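Local coordinates for protein NALP (Neisseria meningitidis, PDB 1UYN) that forms the outer-membrane translocator domain of an autotransporter, a hydrophilic pore through which the secreted protease passenger domain reaches the bacterial cell surface, at residues A[23-28]-A[65-69]; A[126-132]-A[151-157]; A[16-20]-A[56-61]; A[264-270]-A[287-293]. One frame throughout, in Å; residues are numbered along the deposited sequence.

Contact 1: residues A[23-28]-A[65-69]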
loop_
_atom_site.group_PDB
_atom_site.type_symbol
_atom_site.label_atom_id
_atom_site.label_comp_id
_atom_site.label_asym_id
_atom_site.label_seq_id
_atom_site.Cartn_x
_atom_site.Cartn_y
_atom_site.Cartn_z
ATOM N N ASP A 23 2.702 -1.602 5.719
ATOM C CA ASP A 23 1.252 -1.463 5.760
ATOM C C ASP A 23 0.865 -0.472 4.678
ATOM O O ASP A 23 -0.058 -0.712 3.914
ATOM C CB ASP A 23 0.869 -0.967 7.128
ATOM C CG ASP A 23 -0.606 -0.899 7.331
ATOM O OD1 ASP A 23 -1.228 -1.956 7.489
ATOM O OD2 ASP A 23 -1.218 0.168 7.416
ATOM N N MET A 24 1.612 0.620 4.579
ATOM C CA MET A 24 1.411 1.580 3.507
ATOM C C MET A 24 1.635 0.982 2.158
ATOM O O MET A 24 0.890 1.285 1.238
ATOM C CB MET A 24 2.301 2.812 3.673
ATOM C CG MET A 24 1.548 3.981 4.318
ATOM S SD MET A 24 2.601 5.210 5.033
ATOM C CE MET A 24 1.684 5.586 6.476
ATOM N N GLN A 25 2.668 0.161 2.043
ATOM C CA GLN A 25 3.029 -0.545 0.820
ATOM C C GLN A 25 1.926 -1.462 0.318
ATOM O O GLN A 25 1.780 -1.624 -0.877
ATOM C CB GLN A 25 4.284 -1.379 1.019
ATOM C CG GLN A 25 4.960 -1.773 -0.259
ATOM C CD GLN A 25 5.877 -0.689 -0.827
ATOM O OE1 GLN A 25 5.632 0.501 -0.629
ATOM N NE2 GLN A 25 6.913 -1.103 -1.586
ATOM N N GLY A 26 1.132 -2.056 1.194
ATOM C CA GLY A 26 0.049 -2.899 0.736
ATOM C C GLY A 26 -1.010 -2.089 0.002
ATOM O O GLY A 26 -1.693 -2.589 -0.915
ATOM N N ARG A 27 -1.222 -0.857 0.432
ATOM C CA ARG A 27 -2.203 -0.038 -0.247
ATOM C C ARG A 27 -1.616 0.471 -1.560
ATOM O O ARG A 27 -2.348 0.565 -2.560
ATOM C CB ARG A 27 -2.678 1.112 0.619
ATOM C CG ARG A 27 -3.476 0.663 1.849
ATOM C CD ARG A 27 -4.000 1.832 2.617
ATOM N NE ARG A 27 -2.936 2.370 3.432
ATOM C CZ ARG A 27 -2.574 1.832 4.577
ATOM N NH1 ARG A 27 -3.207 0.747 5.036
ATOM N NH2 ARG A 27 -1.587 2.372 5.279
ATOM N N ARG A 28 -0.313 0.766 -1.579
ATOM C CA ARG A 28 0.307 1.199 -2.828
ATOM C C ARG A 28 0.106 0.148 -3.893
ATOM O O ARG A 28 -0.178 0.476 -5.040
ATOM C CB ARG A 28 1.808 1.489 -2.669
ATOM C CG ARG A 28 2.049 2.662 -1.781
ATOM C CD ARG A 28 3.490 2.958 -1.512
ATOM N NE ARG A 28 3.647 4.029 -0.508
ATOM C CZ ARG A 28 4.182 3.865 0.703
ATOM N NH1 ARG A 28 4.605 2.663 1.131
ATOM N NH2 ARG A 28 4.274 4.904 1.513
ATOM N N MET A 65 0.966 7.227 12.118
ATOM C CA MET A 65 1.553 7.216 10.782
ATOM C C MET A 65 0.907 8.283 9.894
ATOM O O MET A 65 -0.292 8.526 9.947
ATOM C CB MET A 65 1.350 5.850 10.145
ATOM C CG MET A 65 -0.117 5.468 10.107
ATOM S SD MET A 65 -0.442 3.877 10.799
ATOM C CE MET A 65 0.395 2.855 9.262
ATOM N N ARG A 66 1.731 8.910 9.085
ATOM C CA ARG A 66 1.283 9.814 8.042
ATOM C C ARG A 66 2.120 9.466 6.837
ATOM O O ARG A 66 3.262 9.056 6.944
ATOM C CB ARG A 66 1.504 11.284 8.430
ATOM C CG ARG A 66 0.398 11.929 9.276
ATOM C CD ARG A 66 0.778 13.335 9.848
ATOM N NE ARG A 66 -0.362 14.090 10.403
ATOM C CZ ARG A 66 -0.255 15.239 11.113
ATOM N NH1 ARG A 66 0.943 15.784 11.359
ATOM N NH2 ARG A 66 -1.353 15.855 11.588
ATOM N N GLY A 67 1.560 9.609 5.666
ATOM C CA GLY A 67 2.281 9.162 4.502
ATOM C C GLY A 67 1.779 9.788 3.239
ATOM O O GLY A 67 0.611 9.977 3.067
ATOM N N SER A 68 2.716 10.048 2.345
ATOM C CA SER A 68 2.462 10.568 1.029
ATOM C C SER A 68 3.249 9.794 -0.023
ATOM O O SER A 68 4.442 9.626 0.102
ATOM C CB SER A 68 2.933 11.999 1.014
ATOM O OG SER A 68 2.530 12.627 -0.181
ATOM N N THR A 69 2.608 9.411 -1.106
ATOM C CA THR A 69 3.263 8.645 -2.157
ATOM C C THR A 69 2.905 9.219 -3.492
ATOM O O THR A 69 1.738 9.277 -3.813
ATOM C CB THR A 69 2.755 7.202 -2.125
ATOM O OG1 THR A 69 2.927 6.663 -0.812
ATOM C CG2 THR A 69 3.613 6.297 -3.043
#
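Arg28 reaches out from helix 12-34 and donates a hydrogen bond from NE to the hydroxyl oxygen of Thr69 on the barrel wall: Arg28 NE to Thr69 OG1 is 2.7 Å, nearly straight at 166°, with the oxygen lying in the guanidinium plane. The same oxygen also takes a weak bond from Arg28 NH2. On the other side of the group Arg28 NH1 gives a hydrogen bond to Gln25 OE1 (3.0 Å), one helical turn back, so two acceptors fix the rotation of the guanidinium. Gln25 NE2 in turn is hydrogen-bonded to Ser108 OG. The long reach follows from a chain extended from CG to NE (chi3 -173°).

At the other end of the contact the polar groups pair within the helix. Arg27 NH1 and NH2 both close on a single oxygen, Asp23 OD2, in a salt bridge, with Arg27 NH2 to Asp23 OD2 at 3.1 Å, approaching from above the carboxylate plane. Asp23 OD2 also bonds Tyr295 OH, and OD1 forms a salt bridge with Arg266, while Arg27 NE turns to Asp52. Between these two polar ends the methionines slide past each other in opposite directions, Met24 CE against Met65 CB at 3.7 Å, and Met24 SD lies 4.0 Å from Gly67 CA.

The helix occupies the pore of the 12-stranded translocator barrel, at 36° to strand 62-79, whose neighbours 43-57 and 82-97 touch Met24 and Met65.

Contact 2: residues A[126-132]-A[151-157]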
loop_
_atom_site.group_PDB
_atom_site.type_symbol
_atom_site.label_atom_id
_atom_site.label_comp_id
_atom_site.label_asym_id
_atom_site.label_seq_id
_atom_site.Cartn_x
_atom_site.Cartn_y
_atom_site.Cartn_z
ATOM N N LEU A 126 0.505 -9.766 -9.178
ATOM C CA LEU A 126 1.101 -8.501 -8.735
ATOM C C LEU A 126 2.508 -8.782 -8.199
ATOM O O LEU A 126 2.753 -9.815 -7.609
ATOM C CB LEU A 126 0.261 -7.855 -7.623
ATOM C CG LEU A 126 -1.251 -7.754 -7.900
ATOM C CD1 LEU A 126 -2.031 -7.400 -6.678
ATOM C CD2 LEU A 126 -1.545 -6.751 -8.998
ATOM N N PHE A 127 3.422 -7.859 -8.444
ATOM C CA PHE A 127 4.781 -7.936 -7.918
ATOM C C PHE A 127 5.288 -6.522 -7.606
ATOM O O PHE A 127 4.965 -5.554 -8.283
ATOM C CB PHE A 127 5.699 -8.608 -8.932
ATOM C CG PHE A 127 7.152 -8.549 -8.563
ATOM C CD1 PHE A 127 7.686 -9.462 -7.645
ATOM C CD2 PHE A 127 7.994 -7.574 -9.103
ATOM C CE1 PHE A 127 9.041 -9.423 -7.274
ATOM C CE2 PHE A 127 9.366 -7.546 -8.746
ATOM C CZ PHE A 127 9.871 -8.471 -7.826
ATOM N N SER A 128 6.079 -6.388 -6.576
ATOM C CA SER A 128 6.656 -5.096 -6.251
ATOM C C SER A 128 8.000 -5.313 -5.580
ATOM O O SER A 128 8.246 -6.330 -4.901
ATOM C CB SER A 128 5.719 -4.303 -5.363
ATOM O OG SER A 128 5.730 -4.840 -4.052
ATOM N N TYR A 129 8.894 -4.374 -5.844
ATOM C CA TYR A 129 10.215 -4.379 -5.249
ATOM C C TYR A 129 10.390 -2.953 -4.857
ATOM O O TYR A 129 10.325 -2.076 -5.720
ATOM C CB TYR A 129 11.317 -4.795 -6.238
ATOM C CG TYR A 129 12.684 -4.883 -5.615
ATOM C CD1 TYR A 129 13.515 -3.768 -5.531
ATOM C CD2 TYR A 129 13.141 -6.071 -5.084
ATOM C CE1 TYR A 129 14.790 -3.855 -4.957
ATOM C CE2 TYR A 129 14.411 -6.175 -4.498
ATOM C CZ TYR A 129 15.244 -5.071 -4.437
ATOM O OH TYR A 129 16.524 -5.188 -3.836
ATOM N N GLY A 130 10.590 -2.720 -3.565
ATOM C CA GLY A 130 11.011 -1.421 -3.127
ATOM C C GLY A 130 12.106 -1.455 -2.093
ATOM O O GLY A 130 12.350 -2.457 -1.427
ATOM N N ARG A 131 12.749 -0.314 -1.972
ATOM C CA ARG A 131 13.742 -0.081 -0.984
ATOM C C ARG A 131 13.200 0.954 -0.032
ATOM O O ARG A 131 12.354 1.747 -0.385
ATOM C CB ARG A 131 14.997 0.428 -1.650
ATOM C CG ARG A 131 15.545 -0.494 -2.710
ATOM C CD ARG A 131 16.406 -1.600 -2.133
ATOM N NE ARG A 131 17.810 -1.221 -2.244
ATOM C CZ ARG A 131 18.662 -1.218 -1.228
ATOM N NH1 ARG A 131 18.286 -1.596 0.009
ATOM N NH2 ARG A 131 19.910 -0.821 -1.444
ATOM N N TYR A 132 13.658 0.912 1.206
ATOM C CA TYR A 132 13.224 1.909 2.164
ATOM C C TYR A 132 14.370 2.350 3.056
ATOM O O TYR A 132 15.341 1.643 3.222
ATOM C CB TYR A 132 11.975 1.442 2.943
ATOM C CG TYR A 132 12.197 0.341 3.934
ATOM C CD1 TYR A 132 12.616 0.617 5.213
ATOM C CD2 TYR A 132 11.966 -0.981 3.597
ATOM C CE1 TYR A 132 12.818 -0.369 6.122
ATOM C CE2 TYR A 132 12.181 -1.988 4.505
ATOM C CZ TYR A 132 12.605 -1.674 5.779
ATOM O OH TYR A 132 12.823 -2.673 6.727
ATOM N N ASN A 151 18.214 0.600 6.313
ATOM C CA ASN A 151 17.692 0.323 5.020
ATOM C C ASN A 151 17.066 -1.011 5.006
ATOM O O ASN A 151 17.469 -1.886 5.723
ATOM C CB ASN A 151 18.771 0.402 3.951
ATOM C CG ASN A 151 19.544 1.700 4.006
ATOM O OD1 ASN A 151 20.779 1.680 4.142
ATOM N ND2 ASN A 151 18.847 2.827 3.906
ATOM N N GLY A 152 16.053 -1.159 4.182
ATOM C CA GLY A 152 15.491 -2.458 3.917
ATOM C C GLY A 152 14.999 -2.586 2.480
ATOM O O GLY A 152 15.095 -1.686 1.670
ATOM N N THR A 153 14.525 -3.783 2.187
ATOM C CA THR A 153 13.892 -4.139 0.944
ATOM C C THR A 153 12.616 -4.796 1.323
ATOM O O THR A 153 12.567 -5.564 2.277
ATOM C CB THR A 153 14.732 -5.122 0.219
ATOM O OG1 THR A 153 16.030 -4.558 0.068
ATOM C CG2 THR A 153 14.259 -5.278 -1.227
ATOM N N LEU A 154 11.571 -4.456 0.602
ATOM C CA LEU A 154 10.291 -5.113 0.732
ATOM C C LEU A 154 9.820 -5.594 -0.617
ATOM O O LEU A 154 9.756 -4.817 -1.564
ATOM C CB LEU A 154 9.298 -4.124 1.288
ATOM C CG LEU A 154 7.875 -4.590 1.382
ATOM C CD1 LEU A 154 7.756 -5.856 2.293
ATOM C CD2 LEU A 154 7.086 -3.406 1.891
ATOM N N MET A 155 9.476 -6.865 -0.722
ATOM C CA MET A 155 8.877 -7.371 -1.950
ATOM C C MET A 155 7.485 -7.846 -1.724
ATOM O O MET A 155 7.191 -8.398 -0.708
ATOM C CB MET A 155 9.681 -8.511 -2.503
ATOM C CG MET A 155 10.987 -7.982 -3.049
ATOM S SD MET A 155 12.097 -9.284 -3.607
ATOM C CE MET A 155 10.695 -10.669 -4.335
ATOM N N GLN A 156 6.623 -7.650 -2.681
ATOM C CA GLN A 156 5.303 -8.220 -2.558
ATOM C C GLN A 156 5.050 -9.066 -3.792
ATOM O O GLN A 156 5.508 -8.739 -4.914
ATOM C CB GLN A 156 4.241 -7.124 -2.432
ATOM C CG GLN A 156 4.450 -6.159 -1.283
ATOM C CD GLN A 156 3.670 -4.913 -1.518
ATOM O OE1 GLN A 156 3.746 -4.338 -2.608
ATOM N NE2 GLN A 156 2.924 -4.474 -0.525
ATOM N N LEU A 157 4.359 -10.178 -3.551
ATOM C CA LEU A 157 3.789 -11.011 -4.596
ATOM C C LEU A 157 2.308 -11.264 -4.313
ATOM O O LEU A 157 1.915 -11.584 -3.189
ATOM C CB LEU A 157 4.514 -12.345 -4.648
ATOM C CG LEU A 157 5.533 -12.446 -5.772
ATOM C CD1 LEU A 157 6.378 -13.684 -5.539
ATOM C CD2 LEU A 157 4.780 -12.577 -7.129
HETATM O O HOH W 1 7.267 -3.716 -2.194
#
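The Tyr132 ring lies with one face over Gly152, whose CA is 3.7 Å from the ring centroid in a CH-pi contact. Its chi1 of 71° sets CG between the backbone N and the carbonyl carbon and swings the ring across to the neighbouring strand; Tyr132 OH goes on to Gln186. On the opposite side of the sheet, the Phe127 ring meets Met155 CE (3.6 Å from Phe127 CE1) and Leu157 CG at its edge. Met155 SD stands at the edge of the Tyr129 ring, a Met-aromatic contact, 4.9 Å from the centroid, and Thr153 CG2 comes obliquely against the same ring.

Back on the Tyr132 side, Ser128 OG donates to Gln156 OE1, and Gln156 NE2 bonds to Gln25 O of the internal helix. One water donates to both Ser128 OG (2.7 Å) and Leu154 O (2.8 Å).

Paired backbone bonds join Ser128 with Gln156, Gly130 with Leu154 and Tyr132 with Gly152. Phe127, Tyr129, Met155 and Leu157 give a largely apolar outer band, while Ser128 and Gln156 bring polar groups to the pore side. This is the regular antiparallel hairpin of a transmembrane beta-barrel, with the tyrosine-over-glycine pairing resembling the mortise-tenon joints of autotransporter barrels.

Contact 3: residues A[16-20]-A[56-61]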
loop_
_atom_site.group_PDB
_atom_site.type_symbol
_atom_site.label_atom_id
_atom_site.label_comp_id
_atom_site.label_asym_id
_atom_site.label_seq_id
_atom_site.Cartn_x
_atom_site.Cartn_y
_atom_site.Cartn_z
ATOM N N ASP A 16 8.082 -0.751 14.656
ATOM C CA ASP A 16 6.856 -0.050 14.369
ATOM C C ASP A 16 6.897 0.759 13.098
ATOM O O ASP A 16 5.907 0.814 12.367
ATOM C CB ASP A 16 6.559 0.904 15.534
ATOM C CG ASP A 16 6.125 0.175 16.790
ATOM O OD1 ASP A 16 5.860 -1.033 16.698
ATOM O OD2 ASP A 16 6.030 0.706 17.921
ATOM N N SER A 17 8.004 1.447 12.860
ATOM C CA SER A 17 8.171 2.223 11.622
ATOM C C SER A 17 8.243 1.292 10.432
ATOM O O SER A 17 7.527 1.476 9.443
ATOM C CB SER A 17 9.391 3.107 11.667
ATOM O OG SER A 17 10.521 2.405 12.151
ATOM N N THR A 18 9.042 0.235 10.531
ATOM C CA THR A 18 9.036 -0.775 9.467
ATOM C C THR A 18 7.643 -1.318 9.204
ATOM O O THR A 18 7.208 -1.380 8.065
ATOM C CB THR A 18 9.942 -1.932 9.792
ATOM O OG1 THR A 18 11.261 -1.449 10.056
ATOM C CG2 THR A 18 10.087 -2.815 8.573
ATOM N N ALA A 19 6.951 -1.716 10.257
ATOM C CA ALA A 19 5.547 -2.158 10.150
ATOM C C ALA A 19 4.652 -1.118 9.442
ATOM O O ALA A 19 3.816 -1.482 8.604
ATOM C CB ALA A 19 4.990 -2.430 11.536
ATOM N N ALA A 20 4.815 0.162 9.809
ATOM C CA ALA A 20 4.047 1.250 9.197
ATOM C C ALA A 20 4.312 1.376 7.706
ATOM O O ALA A 20 3.408 1.674 6.953
ATOM C CB ALA A 20 4.343 2.574 9.883
ATOM N N TRP A 56 -2.152 3.593 15.484
ATOM C CA TRP A 56 -1.932 2.156 15.577
ATOM C C TRP A 56 -1.279 1.804 16.905
ATOM O O TRP A 56 -0.179 2.248 17.185
ATOM C CB TRP A 56 -1.063 1.740 14.389
ATOM C CG TRP A 56 -0.975 0.255 14.031
ATOM C CD1 TRP A 56 -1.532 -0.816 14.700
ATOM C CD2 TRP A 56 -0.261 -0.313 12.903
ATOM N NE1 TRP A 56 -1.206 -1.995 14.059
ATOM C CE2 TRP A 56 -0.426 -1.724 12.965
ATOM C CE3 TRP A 56 0.501 0.233 11.848
ATOM C CZ2 TRP A 56 0.136 -2.595 12.020
ATOM C CZ3 TRP A 56 1.081 -0.647 10.903
ATOM C CH2 TRP A 56 0.892 -2.041 10.999
ATOM N N GLU A 57 -1.960 1.030 17.739
ATOM C CA GLU A 57 -1.303 0.360 18.858
ATOM C C GLU A 57 -0.626 -0.946 18.405
ATOM O O GLU A 57 -1.304 -1.903 18.033
ATOM C CB GLU A 57 -2.298 0.039 19.965
ATOM C CG GLU A 57 -1.634 -0.362 21.280
ATOM C CD GLU A 57 -1.469 0.813 22.203
ATOM O OE1 GLU A 57 -1.824 1.933 21.750
ATOM O OE2 GLU A 57 -1.000 0.633 23.371
ATOM N N GLN A 58 0.699 -0.981 18.458
ATOM C CA GLN A 58 1.472 -2.136 18.039
ATOM C C GLN A 58 2.131 -2.764 19.247
ATOM O O GLN A 58 3.320 -2.522 19.522
ATOM C CB GLN A 58 2.560 -1.728 17.041
ATOM C CG GLN A 58 2.043 -1.275 15.690
ATOM C CD GLN A 58 3.119 -1.288 14.638
ATOM O OE1 GLN A 58 3.641 -2.362 14.310
ATOM N NE2 GLN A 58 3.448 -0.097 14.079
ATOM N N GLY A 59 1.347 -3.570 19.972
ATOM C CA GLY A 59 1.838 -4.323 21.111
ATOM C C GLY A 59 2.273 -3.415 22.232
ATOM O O GLY A 59 3.418 -3.464 22.655
ATOM N N GLY A 60 1.359 -2.569 22.691
ATOM C CA GLY A 60 1.583 -1.746 23.870
ATOM C C GLY A 60 1.950 -0.298 23.554
ATOM O O GLY A 60 1.823 0.591 24.418
ATOM N N VAL A 61 2.368 -0.049 22.314
ATOM C CA VAL A 61 2.849 1.261 21.910
ATOM C C VAL A 61 1.921 1.859 20.865
ATOM O O VAL A 61 1.834 1.320 19.773
ATOM C CB VAL A 61 4.280 1.126 21.337
ATOM C CG1 VAL A 61 4.918 2.472 21.139
ATOM C CG2 VAL A 61 5.144 0.266 22.262
#
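Asp16 O takes two donors: Ala20 N, the helical bond at 2.9 Å, and Gln58 NE2 from the hairpin, at 3.1 Å. The second comes in from the side, with a C=O...N angle of 107°, and the carbonyl oxygen lies near the plane of the Gln58 amide. Gln58 and Asp16 pass each other in opposite directions, their amide and carboxylate planes 40° apart, and Asp16 OD1 rests 3.4 Å from Gln58 CB. Asp16 OD2 faces Val61 CG1 at 3.8 Å and lies near the carboxylate of Glu97, a close approach of like charges that may raise the proton affinity of either group.

This is where the N-terminal part of helix 12-34, inside the 12-stranded barrel, meets the turn between strands 43-57 and 62-79, probably on the extracellular side. The turn is closed by Gln58 N to Val61 O (2.9 Å), with Gly59 and Gly60 at its bend.

The Trp56 ring packs against the glutamine, with Gln58 CG over one face. Trp56 extends away from its backbone N (chi1 -164°), which brings the six-membered end of the indole to the helix; Ala19 O (3.7 Å from Trp56 CZ3) and Ala20 CA sit at its edge.

Contact 4: residues A[264-270]-A[287-293]. With SO4 (sulfate ion), chain C.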
loop_
_atom_site.group_PDB
_atom_site.type_symbol
_atom_site.label_atom_id
_atom_site.label_comp_id
_atom_site.label_asym_id
_atom_site.label_seq_id
_atom_site.Cartn_x
_atom_site.Cartn_y
_atom_site.Cartn_z
ATOM N N HIS A 264 -4.770 -9.403 13.331
ATOM C CA HIS A 264 -6.213 -9.144 13.409
ATOM C C HIS A 264 -6.729 -8.919 12.044
ATOM O O HIS A 264 -5.979 -8.512 11.164
ATOM C CB HIS A 264 -6.540 -7.937 14.305
ATOM C CG HIS A 264 -6.216 -8.161 15.752
ATOM N ND1 HIS A 264 -4.916 -8.247 16.221
ATOM C CD2 HIS A 264 -7.021 -8.327 16.832
ATOM C CE1 HIS A 264 -4.943 -8.465 17.526
ATOM N NE2 HIS A 264 -6.206 -8.503 17.926
ATOM N N THR A 265 -8.010 -9.236 11.866
ATOM C CA THR A 265 -8.756 -8.960 10.636
ATOM C C THR A 265 -9.058 -7.470 10.575
ATOM O O THR A 265 -9.631 -6.955 11.512
ATOM C CB THR A 265 -10.084 -9.734 10.677
ATOM O OG1 THR A 265 -9.821 -11.123 10.540
ATOM C CG2 THR A 265 -10.969 -9.470 9.479
ATOM N N ARG A 266 -8.679 -6.770 9.505
ATOM C CA ARG A 266 -9.320 -5.455 9.247
ATOM C C ARG A 266 -10.397 -5.387 8.202
ATOM O O ARG A 266 -10.325 -6.055 7.228
ATOM C CB ARG A 266 -8.346 -4.343 8.927
ATOM C CG ARG A 266 -7.423 -4.576 7.849
ATOM C CD ARG A 266 -6.216 -3.840 8.101
ATOM N NE ARG A 266 -5.626 -4.214 9.405
ATOM C CZ ARG A 266 -4.369 -3.945 9.716
ATOM N NH1 ARG A 266 -3.565 -3.326 8.818
ATOM N NH2 ARG A 266 -3.909 -4.292 10.911
ATOM N N LEU A 267 -11.400 -4.572 8.480
ATOM C CA LEU A 267 -12.456 -4.212 7.565
ATOM C C LEU A 267 -12.019 -2.914 6.924
ATOM O O LEU A 267 -11.553 -2.028 7.604
ATOM C CB LEU A 267 -13.761 -3.957 8.329
ATOM C CG LEU A 267 -14.198 -5.043 9.334
ATOM C CD1 LEU A 267 -15.641 -4.835 9.877
ATOM C CD2 LEU A 267 -14.065 -6.462 8.727
ATOM N N VAL A 268 -12.154 -2.821 5.616
ATOM C CA VAL A 268 -11.914 -1.590 4.909
ATOM C C VAL A 268 -13.143 -1.215 4.123
ATOM O O VAL A 268 -13.601 -2.020 3.332
ATOM C CB VAL A 268 -10.795 -1.755 3.869
ATOM C CG1 VAL A 268 -10.576 -0.430 3.128
ATOM C CG2 VAL A 268 -9.525 -2.265 4.529
ATOM N N ALA A 269 -13.655 -0.006 4.311
ATOM C CA ALA A 269 -14.719 0.537 3.448
ATOM C C ALA A 269 -14.138 1.709 2.652
ATOM O O ALA A 269 -13.154 2.310 3.073
ATOM C CB ALA A 269 -15.915 0.977 4.273
ATOM N N GLY A 270 -14.735 2.031 1.510
ATOM C CA GLY A 270 -14.149 3.005 0.615
ATOM C C GLY A 270 -15.063 3.589 -0.414
ATOM O O GLY A 270 -16.160 3.092 -0.632
ATOM N N TYR A 287 -11.238 7.349 -1.617
ATOM C CA TYR A 287 -10.999 7.423 -0.203
ATOM C C TYR A 287 -11.399 6.084 0.410
ATOM O O TYR A 287 -12.319 5.426 -0.052
ATOM C CB TYR A 287 -11.788 8.568 0.437
ATOM C CG TYR A 287 -11.760 8.450 1.943
ATOM C CD1 TYR A 287 -10.659 8.931 2.676
ATOM C CD2 TYR A 287 -12.773 7.750 2.630
ATOM C CE1 TYR A 287 -10.603 8.776 4.044
ATOM C CE2 TYR A 287 -12.723 7.593 3.993
ATOM C CZ TYR A 287 -11.642 8.111 4.701
ATOM O OH TYR A 287 -11.601 7.961 6.067
ATOM N N SER A 288 -10.716 5.721 1.484
ATOM C CA SER A 288 -10.759 4.402 2.105
ATOM C C SER A 288 -10.471 4.530 3.614
ATOM O O SER A 288 -9.569 5.264 4.023
ATOM C CB SER A 288 -9.652 3.530 1.503
ATOM O OG SER A 288 -10.079 2.181 1.455
ATOM N N TYR A 289 -11.213 3.805 4.441
ATOM C CA TYR A 289 -10.859 3.645 5.844
ATOM C C TYR A 289 -10.620 2.178 6.198
ATOM O O TYR A 289 -11.506 1.368 5.993
ATOM C CB TYR A 289 -12.020 4.158 6.700
ATOM C CG TYR A 289 -11.728 4.010 8.162
ATOM C CD1 TYR A 289 -10.775 4.835 8.785
ATOM C CD2 TYR A 289 -12.361 3.027 8.914
ATOM C CE1 TYR A 289 -10.471 4.704 10.135
ATOM C CE2 TYR A 289 -12.063 2.870 10.283
ATOM C CZ TYR A 289 -11.132 3.721 10.878
ATOM O OH TYR A 289 -10.865 3.574 12.208
ATOM N N ALA A 290 -9.483 1.840 6.784
ATOM C CA ALA A 290 -9.244 0.501 7.341
ATOM C C ALA A 290 -9.338 0.508 8.872
ATOM O O ALA A 290 -8.736 1.378 9.506
ATOM C CB ALA A 290 -7.911 0.026 6.955
ATOM N N GLY A 291 -10.061 -0.462 9.454
ATOM C CA GLY A 291 -10.131 -0.634 10.905
ATOM C C GLY A 291 -9.990 -2.051 11.456
ATOM O O GLY A 291 -10.549 -3.004 10.961
ATOM N N SER A 292 -9.189 -2.202 12.486
ATOM C CA SER A 292 -9.381 -3.321 13.426
ATOM C C SER A 292 -9.311 -2.746 14.803
ATOM O O SER A 292 -9.098 -1.558 14.947
ATOM C CB SER A 292 -8.290 -4.368 13.276
ATOM O OG SER A 292 -7.037 -3.816 13.596
ATOM N N LYS A 293 -9.490 -3.574 15.828
ATOM C CA LYS A 293 -9.235 -3.126 17.190
ATOM C C LYS A 293 -7.789 -2.652 17.168
ATOM O O LYS A 293 -6.913 -3.293 16.570
ATOM C CB LYS A 293 -9.477 -4.232 18.236
ATOM C CG LYS A 293 -8.363 -5.299 18.368
ATOM C CD LYS A 293 -8.495 -6.069 19.698
ATOM C CE LYS A 293 -7.572 -5.525 20.822
ATOM N NZ LYS A 293 -8.169 -5.790 22.179
HETATM S S SO4 C . -9.824 -10.336 15.676
HETATM O O1 SO4 C . -8.806 -11.375 15.985
HETATM O O2 SO4 C . -9.952 -9.467 16.861
HETATM O O3 SO4 C . -9.497 -9.597 14.455
HETATM O O4 SO4 C . -11.143 -10.911 15.382
#
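Tyr287 meets Gly270 through its backbone, Tyr287 O resting against Gly270 CA, in the antiparallel hairpin of strands 265-278 and 281-292, part of the transmembrane barrel. Next comes Ser288, opposite Gly270 in a non-hydrogen-bonded pair; its hydroxyl gives a long, weak bond to Ala269 O and lies against Val268 CG1.

Tyr289 is paired with Ala269 by two backbone bonds, Tyr289 N to Ala269 O at 2.8 Å and Ala269 N to Tyr289 O at 3.1 Å. Its ring projects on the outer surface of the barrel, on the same side as Leu267 and Ala269, and meets His298 edge-to-face. Ala290 turns inward, and its CB packs on Val268 CG2 at 3.7 Å.

Gly291 and Leu267 repeat the pair of backbone hydrogen bonds; Gly291 N to Leu267 O is 2.8 Å, nearly along the C=O axis. The Gly291 carbonyl touches Arg266 CB. The end of the Arg266 chain has its partners inside the barrel, a salt bridge to Asp23 and a cation-pi contact with Tyr295.

Ser292 lays its CB 3.4 Å from Thr265 O, while its OG bonds to Lys293 O at 3.0 Å, approaching from above that carbonyl plane. Lys293, after the strand has ended, brings its aliphatic chain obliquely to the His264 imidazole, with Lys293 CG 3.7 Å from His264 CD2. A sulfate ion, probably from the crystallisation liquor, is held beside this histidine: O2 is near the ring edge, and O3 accepts a hydrogen bond from Thr265 N at 3.0 Å.

Contacts 1 and 3 set the same internal helix against the barrel wall and against the turn at its end, their centres 14 Å apart, and meet where Met65 CE lies 3.7 Å from Trp56 CE3. Contacts 2 and 4 are wall hairpins on opposite sides of the chain's centre, about 23 Å between centres, and contact 1 is bonded to both: Gln25 O to Gln156 NE2 is 3.1 Å on one side, and the salt bridge from Asp23 OD1 to Arg266 NH1 is 3.0 Å on the other. The helix therefore bridges the pore. Outside, a bound detergent lies about 7 Å from the Thr69 side chain and about 12 Å from the Phe127 side chain.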